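Local coordinates for protein alginate lyase (Bacteroides ovatus, PDB 3NNB) that probably cleaves the polysaccharide alginate by beta-elimination, at residues T52-A55 / D59-D62; Y148-P153 / M159-G164. All coordinates share one frame; numbering follows the deposited sequence.

Followed from the N terminus, the chain leaves helix 27-41 and enters a long loop that runs to strand 64-66. Within that loop contact 1 closes first, drawing 52-55 against 59-62 with three residues between them at the surface. Strand 64-66 then pairs in parallel with 148-151, which begins the first segment of contact 2. That second loop closes when 159-164 returns against 148-153, ahead of helix 171-180. The two closures lie in series, neither nested nor crossed, yet they touch in space: A55 CB packs 3.6 Å from Y148 CG, so A55 and D62 of contact 1 pack against the Y148 ring of contact 2.

Contact 1: residues T52-A55 / D59-D62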
ATOM      1  N   THR A  52       2.889 -19.926 -14.633  1.00 22.42           N
ATOM      2  CA  THR A  52       2.623 -21.023 -15.571  1.00 26.03           C
ATOM      3  C   THR A  52       1.202 -20.981 -16.122  1.00 25.18           C
ATOM      4  O   THR A  52       0.989 -21.312 -17.317  1.00 24.41           O
ATOM      5  CB  THR A  52       2.922 -22.375 -14.932  1.00 30.26           C
ATOM      6  OG1 THR A  52       2.627 -22.289 -13.521  1.00 40.20           O
ATOM      7  CG2 THR A  52       4.386 -22.690 -15.153  1.00 23.71           C
HETATM    8  N   MSE A  53       0.258 -20.499 -15.308  1.00 18.13           N
HETATM    9  CA  MSE A  53      -1.144 -20.462 -15.731  1.00 16.39           C
HETATM   10  C   MSE A  53      -1.408 -19.173 -16.491  1.00 14.06           C
HETATM   11  O   MSE A  53      -0.651 -18.228 -16.395  1.00 12.95           O
HETATM   12  CB  MSE A  53      -2.095 -20.504 -14.531  1.00 16.62           C
HETATM   13  CG  MSE A  53      -2.102 -21.803 -13.785  1.00 29.63           C
HETATM   14 SE   MSE A  53      -3.530 -21.807 -12.472  0.75 32.38          SE
HETATM   15  CE  MSE A  53      -5.060 -21.759 -13.706  1.00 38.06           C
ATOM     16  N   THR A  54      -2.498 -19.162 -17.235  1.00 12.25           N
ATOM     17  CA  THR A  54      -3.007 -17.974 -17.918  1.00  9.96           C
ATOM     18  C   THR A  54      -4.443 -17.763 -17.494  1.00 11.18           C
ATOM     19  O   THR A  54      -5.178 -18.724 -17.331  1.00  9.75           O
ATOM     20  CB  THR A  54      -2.914 -18.161 -19.464  1.00 12.39           C
ATOM     21  OG1 THR A  54      -1.542 -18.409 -19.810  1.00 14.23           O
ATOM     22  CG2 THR A  54      -3.425 -16.958 -20.253  1.00 10.87           C
ATOM     23  N   ALA A  55      -4.831 -16.502 -17.303  1.00  9.81           N
ATOM     24  CA  ALA A  55      -6.214 -16.172 -16.973  1.00  9.76           C
ATOM     25  C   ALA A  55      -7.163 -16.629 -18.081  1.00  9.59           C
ATOM     26  O   ALA A  55      -6.745 -16.872 -19.221  1.00  7.74           O
ATOM     27  CB  ALA A  55      -6.351 -14.651 -16.775  1.00  9.70           C
ATOM     28  N   ASP A  59      -4.910 -14.439 -22.319  1.00  8.14           N
ATOM     29  CA  ASP A  59      -3.793 -13.512 -22.518  1.00  8.77           C
ATOM     30  C   ASP A  59      -2.940 -13.492 -21.261  1.00  8.39           C
ATOM     31  O   ASP A  59      -3.388 -13.031 -20.203  1.00  9.01           O
ATOM     32  CB  ASP A  59      -4.342 -12.100 -22.823  1.00 10.18           C
ATOM     33  CG  ASP A  59      -3.268 -11.110 -23.202  1.00 11.69           C
ATOM     34  OD1 ASP A  59      -2.059 -11.460 -23.200  1.00 10.32           O
ATOM     35  OD2 ASP A  59      -3.675  -9.969 -23.543  1.00 13.57           O
ATOM     36  N   LYS A  60      -1.710 -13.995 -21.388  1.00  9.29           N
ATOM     37  CA  LYS A  60      -0.755 -14.090 -20.289  0.50  9.72           C
ATOM     38  C   LYS A  60      -0.398 -12.699 -19.755  1.00  8.63           C
ATOM     39  O   LYS A  60       0.021 -12.546 -18.612  1.00  9.81           O
ATOM     40  CB  LYS A  60       0.512 -14.828 -20.771  0.50 12.10           C
ATOM     41  CG  LYS A  60       1.630 -15.011 -19.738  0.50 16.53           C
ATOM     42  CD  LYS A  60       1.466 -16.251 -18.904  0.50 20.53           C
ATOM     43  CE  LYS A  60       1.675 -17.506 -19.706  0.50 16.95           C
ATOM     44  NZ  LYS A  60       1.367 -18.716 -18.877  0.50 17.22           N
ATOM     45  N   HIS A  61      -0.575 -11.675 -20.589  1.00  8.05           N
ATOM     46  CA  HIS A  61      -0.278 -10.299 -20.176  1.00  7.62           C
ATOM     47  C   HIS A  61      -1.311  -9.745 -19.191  1.00  7.96           C
ATOM     48  O   HIS A  61      -1.104  -8.686 -18.596  1.00  8.61           O
ATOM     49  CB  HIS A  61      -0.190  -9.374 -21.378  1.00  7.19           C
ATOM     50  CG  HIS A  61       0.971  -9.634 -22.266  1.00  9.76           C
ATOM     51  ND1 HIS A  61       2.157  -8.934 -22.141  1.00  9.86           N
ATOM     52  CD2 HIS A  61       1.115 -10.454 -23.341  1.00 13.90           C
ATOM     53  CE1 HIS A  61       2.987  -9.331 -23.099  1.00 11.52           C
ATOM     54  NE2 HIS A  61       2.389 -10.265 -23.831  1.00 12.80           N
ATOM     55  N   ASP A  62      -2.445 -10.433 -19.033  1.00  7.68           N
ATOM     56  CA  ASP A  62      -3.362 -10.109 -17.980  1.00  6.91           C
ATOM     57  C   ASP A  62      -2.865 -10.599 -16.620  1.00  8.03           C
ATOM     58  O   ASP A  62      -2.577 -11.789 -16.419  1.00  9.25           O
ATOM     59  CB  ASP A  62      -4.758 -10.672 -18.250  1.00  7.14           C
ATOM     60  CG  ASP A  62      -5.476  -9.983 -19.417  1.00  8.07           C
ATOM     61  OD1 ASP A  62      -5.054  -8.896 -19.875  1.00  9.38           O
ATOM     62  OD2 ASP A  62      -6.511 -10.550 -19.842  1.00 11.58           O
TER
HETATM   63  O   HOH W   1      -3.150 -14.141 -17.653  1.00  9.14           O
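K60 reaches across to T54 and the neighbouring backbone from within a type I beta turn, D59 to D62, and this pairing closes a surface loop on the way from helix 27-41 to strand 64-66. The lysine sets out with CG anti to the backbone N (chi1 180°), then bends at chi2 and chi3, and the folded chain delivers the ammonium to the 52-55 backbone. There K60 NZ donates to T54 OG1 at 3.1 Å and, more weakly, to M53 O at 3.2 Å; in the conformer described, one of two deposited, these bonds draw the ammonium to this backbone.

T54 crosses the lysine at about a right angle and divides its two branches between different tasks. With chi1 at -58°, OG1 lies beside the backbone N and meets NZ, while T54 CG2 lies over the start of the turn, 3.6 Å from D59 N. One residue thus offers a polar branch to the lysine end and an apolar one to the turn backbone.

The turn is braced from within. D62 N bonds to D59 O, and H61 N donates to D59 OD1 in an Asx turn, approaching from above the carboxylate plane. The other carboxylate oxygen, OD2, is held by N143, which with H145 also binds D62 OD1, tying the loop to the chain just ahead of strand 148-151. Where the two backbones do not bond directly, one water joins them: it accepts from A55 N at 2.9 Å and donates to D59 O and to D62 O, the last at 2.7 Å.

Contact 2: residues Y148-P153 / M159-G164; sequences YGQTIP and MGRGAG
R161 N donates to G149 O at 2.9 Å where loop 159-164 folds back over a corner of strand 148-151, which pairs in parallel with strand 64-66 as a small two-stranded sheet in a mainly helical alginate lyase.

The remaining direct hydrogen bonds come from the arginine side chain and are weak: R161 NE to Q150 O at 3.1 Å, and R161 NH2 to Q150 OE1 with the amide and guanidinium planes 55° apart. D167 takes the NE2 end, giving the Q150 amide a partner at each end. A bound citrate, probably from the crystallisation liquor, also accepts from NH2, which suggests, without proving, that the guanidinium borders a pocket able to take an anionic group.

Apolar contacts sandwich that group. I152 CD1 lies 3.7 Å above one face of the R161 guanidinium and A163 CB 3.8 Å above the opposite one, each over the centre. An alanine in place of R161 would probably leave Q150 OE1 without its guanidinium partner and open a gap between I152 and A163.

Glycines allow close backbone packing: G160 CA lies 3.8 Å from Y148 CA, where a side chain on G160 would clash with the Y148-G149 peptide, and G149 faces G164. In the conformer described, one of two, M159 SE comes obliquely to the Y148 ring, 4.7 Å from its centroid, a Met-aromatic contact.

Water completes the seam: one molecule donates to both Q150 O and M159 O, and a second accepts from I152 N at 3.0 Å and lies 2.8 Å from M159 O, to which it can donate.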
ATOM      1  N   TYR A 148      -8.708 -10.067 -13.588  1.00  8.09           N
ATOM      2  CA  TYR A 148      -8.437 -11.402 -13.050  1.00  7.23           C
ATOM      3  C   TYR A 148      -7.656 -11.360 -11.735  1.00  7.12           C
ATOM      4  O   TYR A 148      -6.962 -12.293 -11.403  1.00  7.94           O
ATOM      5  CB  TYR A 148      -7.798 -12.289 -14.113  1.00  7.93           C
ATOM      6  CG  TYR A 148      -8.755 -12.479 -15.292  1.00  7.21           C
ATOM      7  CD1 TYR A 148      -9.773 -13.433 -15.221  1.00  8.84           C
ATOM      8  CD2 TYR A 148      -8.693 -11.669 -16.417  1.00 10.01           C
ATOM      9  CE1 TYR A 148     -10.695 -13.577 -16.265  1.00 11.02           C
ATOM     10  CE2 TYR A 148      -9.607 -11.799 -17.436  1.00  8.74           C
ATOM     11  CZ  TYR A 148     -10.597 -12.779 -17.376  1.00  8.83           C
ATOM     12  OH  TYR A 148     -11.539 -12.907 -18.416  1.00  9.80           O
ATOM     13  N   GLY A 149      -7.775 -10.232 -11.017  1.00  7.51           N
ATOM     14  CA  GLY A 149      -7.216 -10.111  -9.669  1.00  6.83           C
ATOM     15  C   GLY A 149      -8.035 -10.938  -8.690  1.00  6.35           C
ATOM     16  O   GLY A 149      -9.261 -10.822  -8.642  1.00  7.65           O
ATOM     17  N   GLN A 150      -7.341 -11.719  -7.877  1.00  8.15           N
ATOM     18  CA  GLN A 150      -7.966 -12.590  -6.863  1.00  8.23           C
ATOM     19  C   GLN A 150      -9.127 -13.451  -7.341  1.00  7.83           C
ATOM     20  O   GLN A 150     -10.233 -13.475  -6.768  1.00  9.49           O
ATOM     21  CB  GLN A 150      -8.307 -11.821  -5.588  1.00  8.22           C
ATOM     22  CG  GLN A 150      -7.086 -11.314  -4.890  1.00  9.20           C
ATOM     23  CD  GLN A 150      -7.362 -10.810  -3.499  1.00  8.93           C
ATOM     24  OE1 GLN A 150      -8.313 -11.266  -2.826  1.00  9.03           O
ATOM     25  NE2 GLN A 150      -6.531  -9.864  -3.039  1.00  8.56           N
ATOM     26  N   THR A 151      -8.841 -14.151  -8.432  1.00  8.56           N
ATOM     27  CA  THR A 151      -9.578 -15.374  -8.805  1.00  6.96           C
ATOM     28  C   THR A 151      -9.547 -16.371  -7.674  1.00 10.28           C
ATOM     29  O   THR A 151      -8.632 -16.364  -6.832  1.00 12.10           O
ATOM     30  CB  THR A 151      -8.943 -16.062 -10.051  1.00  7.07           C
ATOM     31  OG1 THR A 151      -7.655 -16.620  -9.730  1.00  8.03           O
ATOM     32  CG2 THR A 151      -8.866 -15.113 -11.269  1.00  8.93           C
ATOM     33  N   ILE A 152     -10.540 -17.237  -7.636  1.00  7.55           N
ATOM     34  CA  ILE A 152     -10.620 -18.263  -6.615  1.00  7.75           C
ATOM     35  C   ILE A 152     -11.036 -19.547  -7.332  1.00  8.39           C
ATOM     36  O   ILE A 152     -12.065 -19.582  -7.989  1.00  9.51           O
ATOM     37  CB  ILE A 152     -11.637 -17.973  -5.534  1.00  9.25           C
ATOM     38  CG1 ILE A 152     -11.376 -16.647  -4.815  1.00  9.38           C
ATOM     39  CG2 ILE A 152     -11.688 -19.172  -4.539  1.00  9.14           C
ATOM     40  CD1 ILE A 152     -12.577 -16.161  -3.954  1.00  8.56           C
ATOM     41  N   PRO A 153     -10.234 -20.607  -7.209  1.00  7.60           N
ATOM     42  CA  PRO A 153     -10.558 -21.888  -7.845  1.00  7.39           C
ATOM     43  C   PRO A 153     -11.948 -22.382  -7.497  1.00  9.11           C
ATOM     44  O   PRO A 153     -12.313 -22.482  -6.322  1.00  9.71           O
ATOM     45  CB  PRO A 153      -9.475 -22.812  -7.297  1.00  9.61           C
ATOM     46  CG  PRO A 153      -8.300 -21.903  -7.146  1.00  9.56           C
ATOM     47  CD  PRO A 153      -8.931 -20.673  -6.543  1.00  9.16           C
HETATM   48  N   MSE A 159     -13.475 -15.660 -13.021  1.00  8.16           N
HETATM   49  CA  MSE A 159     -13.278 -14.228 -13.043  0.70 10.32           C
HETATM   50  C   MSE A 159     -12.527 -13.770 -11.799  1.00 10.63           C
HETATM   51  O   MSE A 159     -12.553 -14.444 -10.802  1.00 11.84           O
HETATM   52  CB  MSE A 159     -14.658 -13.587 -13.129  0.70 11.92           C
HETATM   53  CG  MSE A 159     -14.711 -12.112 -13.376  0.70 14.21           C
HETATM   54 SE   MSE A 159     -14.015 -11.554 -15.030  0.52 12.11          SE
HETATM   55  CE  MSE A 159     -14.778 -12.780 -16.291  0.70 16.20           C
ATOM     56  N   GLY A 160     -11.849 -12.626 -11.880  1.00  9.18           N
ATOM     57  CA  GLY A 160     -11.371 -11.975 -10.692  1.00  9.15           C
ATOM     58  C   GLY A 160     -12.504 -11.274  -9.974  1.00 10.55           C
ATOM     59  O   GLY A 160     -13.703 -11.420 -10.301  1.00 10.62           O
ATOM     60  N   ARG A 161     -12.147 -10.463  -8.977  1.00  8.52           N
ATOM     61  CA  ARG A 161     -13.142  -9.806  -8.169  1.00  7.11           C
ATOM     62  C   ARG A 161     -12.589  -8.482  -7.641  1.00  7.65           C
ATOM     63  O   ARG A 161     -11.401  -8.235  -7.715  1.00  8.17           O
ATOM     64  CB  ARG A 161     -13.624 -10.709  -7.034  1.00 10.45           C
ATOM     65  CG  ARG A 161     -12.546 -11.102  -6.123  1.00 11.30           C
ATOM     66  CD  ARG A 161     -12.969 -12.074  -5.039  1.00  9.77           C
ATOM     67  NE  ARG A 161     -11.789 -12.401  -4.268  1.00 10.70           N
ATOM     68  CZ  ARG A 161     -11.768 -12.654  -2.959  1.00  8.20           C
ATOM     69  NH1 ARG A 161     -12.906 -12.704  -2.265  1.00 12.55           N
ATOM     70  NH2 ARG A 161     -10.617 -12.885  -2.346  1.00 13.05           N
ATOM     71  N   GLY A 162     -13.461  -7.629  -7.133  1.00  8.14           N
ATOM     72  CA  GLY A 162     -13.013  -6.334  -6.671  1.00  7.91           C
ATOM     73  C   GLY A 162     -11.809  -6.398  -5.729  1.00  7.95           C
ATOM     74  O   GLY A 162     -10.909  -5.566  -5.845  1.00  6.74           O
ATOM     75  N   ALA A 163     -11.821  -7.377  -4.788  1.00  8.30           N
ATOM     76  CA  ALA A 163     -10.760  -7.556  -3.794  1.00  8.23           C
ATOM     77  C   ALA A 163      -9.373  -7.573  -4.394  1.00  8.48           C
ATOM     78  O   ALA A 163      -8.423  -7.229  -3.724  1.00  7.55           O
ATOM     79  CB  ALA A 163     -11.013  -8.834  -2.977  1.00  8.34           C
ATOM     80  N   GLY A 164      -9.233  -7.999  -5.650  1.00  6.74           N
ATOM     81  CA  GLY A 164      -7.922  -7.951  -6.326  1.00  8.09           C
ATOM     82  C   GLY A 164      -7.271  -6.592  -6.410  1.00  5.22           C
ATOM     83  O   GLY A 164      -6.031  -6.499  -6.542  1.00  8.30           O
TER
HETATM   84  O   HOH W   2     -12.737 -14.186  -7.884  1.00 11.95           O
HETATM   85  O   HOH W   3     -12.370 -17.099  -9.946  1.00  8.78           O